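Local coordinates for protein FkbI (Streptomyces hygroscopicus, PDB 1R2J), which binds FAD and probably acts as an acyl-ACP dehydrogenase in making the methoxymalonyl extender unit of the polyketide FK520, at residues 131-136 with 198-203. Sequence-based numbering, arbitrary orientation.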
loop_
_atom_site.group_PDB
_atom_site.type_symbol
_atom_site.label_atom_id
_atom_site.label_comp_id
_atom_site.label_asym_id
_atom_site.label_seq_id
_atom_site.Cartn_x
_atom_site.Cartn_y
_atom_site.Cartn_z
ATOM N N GLY A 131 -15.639 9.612 28.903
ATOM C CA GLY A 131 -15.391 8.774 30.052
ATOM C C GLY A 131 -14.404 7.661 29.761
ATOM O O GLY A 131 -13.270 7.915 29.360
ATOM N N ASP A 132 -14.839 6.424 29.976
ATOM C CA ASP A 132 -14.012 5.242 29.748
ATOM C C ASP A 132 -14.236 4.711 28.336
ATOM O O ASP A 132 -13.661 3.695 27.950
ATOM C CB ASP A 132 -14.409 4.139 30.733
ATOM C CG ASP A 132 -15.875 3.740 30.594
ATOM O OD1 ASP A 132 -16.293 2.731 31.206
ATOM O OD2 ASP A 132 -16.614 4.445 29.868
ATOM N N THR A 133 -15.059 5.413 27.564
ATOM C CA THR A 133 -15.411 4.953 26.229
ATOM C C THR A 133 -15.394 6.004 25.112
ATOM O O THR A 133 -15.712 7.173 25.337
ATOM C CB THR A 133 -16.814 4.308 26.294
ATOM O OG1 THR A 133 -16.813 3.259 27.271
ATOM C CG2 THR A 133 -17.215 3.730 24.960
ATOM N N ALA A 134 -15.020 5.572 23.907
ATOM C CA ALA A 134 -14.977 6.458 22.748
ATOM C C ALA A 134 -16.061 6.062 21.746
ATOM O O ALA A 134 -16.337 4.877 21.546
ATOM C CB ALA A 134 -13.602 6.400 22.089
ATOM N N VAL A 135 -16.682 7.057 21.126
ATOM C CA VAL A 135 -17.727 6.800 20.143
ATOM C C VAL A 135 -17.317 7.375 18.789
ATOM O O VAL A 135 -17.107 8.582 18.646
ATOM C CB VAL A 135 -19.068 7.433 20.575
ATOM C CG1 VAL A 135 -20.160 7.061 19.586
ATOM C CG2 VAL A 135 -19.443 6.965 21.976
ATOM N N VAL A 136 -17.188 6.502 17.795
ATOM C CA VAL A 136 -16.809 6.940 16.457
ATOM C C VAL A 136 -18.000 6.798 15.533
ATOM O O VAL A 136 -18.692 5.783 15.551
ATOM C CB VAL A 136 -15.629 6.113 15.890
ATOM C CG1 VAL A 136 -15.928 4.635 16.003
ATOM C CG2 VAL A 136 -15.381 6.492 14.430
ATOM N N GLN A 198 -22.441 4.898 15.247
ATOM C CA GLN A 198 -22.284 4.954 16.701
ATOM C C GLN A 198 -21.554 3.732 17.239
ATOM O O GLN A 198 -22.151 2.902 17.919
ATOM C CB GLN A 198 -23.647 5.053 17.394
ATOM C CG GLN A 198 -24.384 6.353 17.160
ATOM C CD GLN A 198 -23.615 7.554 17.666
ATOM O OE1 GLN A 198 -23.312 7.654 18.854
ATOM N NE2 GLN A 198 -23.299 8.475 16.766
ATOM N N VAL A 199 -20.266 3.622 16.940
ATOM C CA VAL A 199 -19.476 2.488 17.403
ATOM C C VAL A 199 -18.802 2.800 18.731
ATOM O O VAL A 199 -18.030 3.755 18.832
ATOM C CB VAL A 199 -18.389 2.110 16.371
ATOM C CG1 VAL A 199 -17.524 0.986 16.912
ATOM C CG2 VAL A 199 -19.042 1.698 15.060
ATOM N N ARG A 200 -19.091 1.992 19.748
ATOM C CA ARG A 200 -18.501 2.198 21.067
ATOM C C ARG A 200 -17.274 1.320 21.297
ATOM O O ARG A 200 -17.324 0.102 21.128
ATOM C CB ARG A 200 -19.524 1.917 22.177
ATOM C CG ARG A 200 -20.659 2.925 22.290
ATOM C CD ARG A 200 -21.735 2.686 21.250
ATOM N NE ARG A 200 -22.820 3.662 21.352
ATOM C CZ ARG A 200 -23.938 3.615 20.631
ATOM N NH1 ARG A 200 -24.121 2.637 19.755
ATOM N NH2 ARG A 200 -24.872 4.548 20.783
ATOM N N VAL A 201 -16.172 1.949 21.689
ATOM C CA VAL A 201 -14.935 1.232 21.965
ATOM C C VAL A 201 -14.246 1.840 23.181
ATOM O O VAL A 201 -14.521 2.980 23.556
ATOM C CB VAL A 201 -13.963 1.282 20.757
ATOM C CG1 VAL A 201 -14.556 0.528 19.584
ATOM C CG2 VAL A 201 -13.679 2.719 20.373
ATOM N N PRO A 202 -13.349 1.078 23.823
ATOM C CA PRO A 202 -12.631 1.570 25.001
ATOM C C PRO A 202 -11.879 2.860 24.697
ATOM O O PRO A 202 -11.388 3.056 23.584
ATOM C CB PRO A 202 -11.679 0.422 25.326
ATOM C CG PRO A 202 -12.450 -0.780 24.883
ATOM C CD PRO A 202 -13.020 -0.334 23.559
ATOM N N ALA A 203 -11.792 3.741 25.688
ATOM C CA ALA A 203 -11.079 4.998 25.512
ATOM C C ALA A 203 -9.635 4.692 25.127
ATOM O O ALA A 203 -8.958 5.515 24.502
ATOM C CB ALA A 203 -11.121 5.814 26.802
#
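Ala134 with Val201 and Val136 with Val199 form hydrogen-bonded antiparallel pairs, the strand axes 4.5 Å apart at closest and 148° between their directions. They illustrate how antiparallel strands are added to either edge of strand 133-143 in the middle beta domain of the acyl-CoA dehydrogenase fold: 126-130 on one side, bonded through Val135 and Arg128, and 199-202 on the other, after the chain turns a corner at Gln198. Each pair is closed by two backbone bonds; the straightest, Ala134 N to Val201 O, is 2.7 Å long, with 173° at the hydrogen. Ala134, Val136, Val199 and Val201 share the buried face, where Val199 and Val201 pack on strand 164-169. With Val136 CG1 set between backbone N and carbonyl carbon (chi1 52°), this methyl lies 3.5 Å from Val199 CB, the two side chains side by side. The Val135 and Arg200 face is more exposed: Gln198, bent at chi2, turns its amide back so that its OE1 meets Val135 CG1 at 3.3 Å. At its end Thr133 CG2, anti to the backbone N, rests 3.1 Å from Val201 O and nears Arg200 CB. Beyond, Ala203 N donates to Asp132 O over 2.9 Å, while Thr133 OG1 gives its proton to Asp132 OD2 from above the carboxylate.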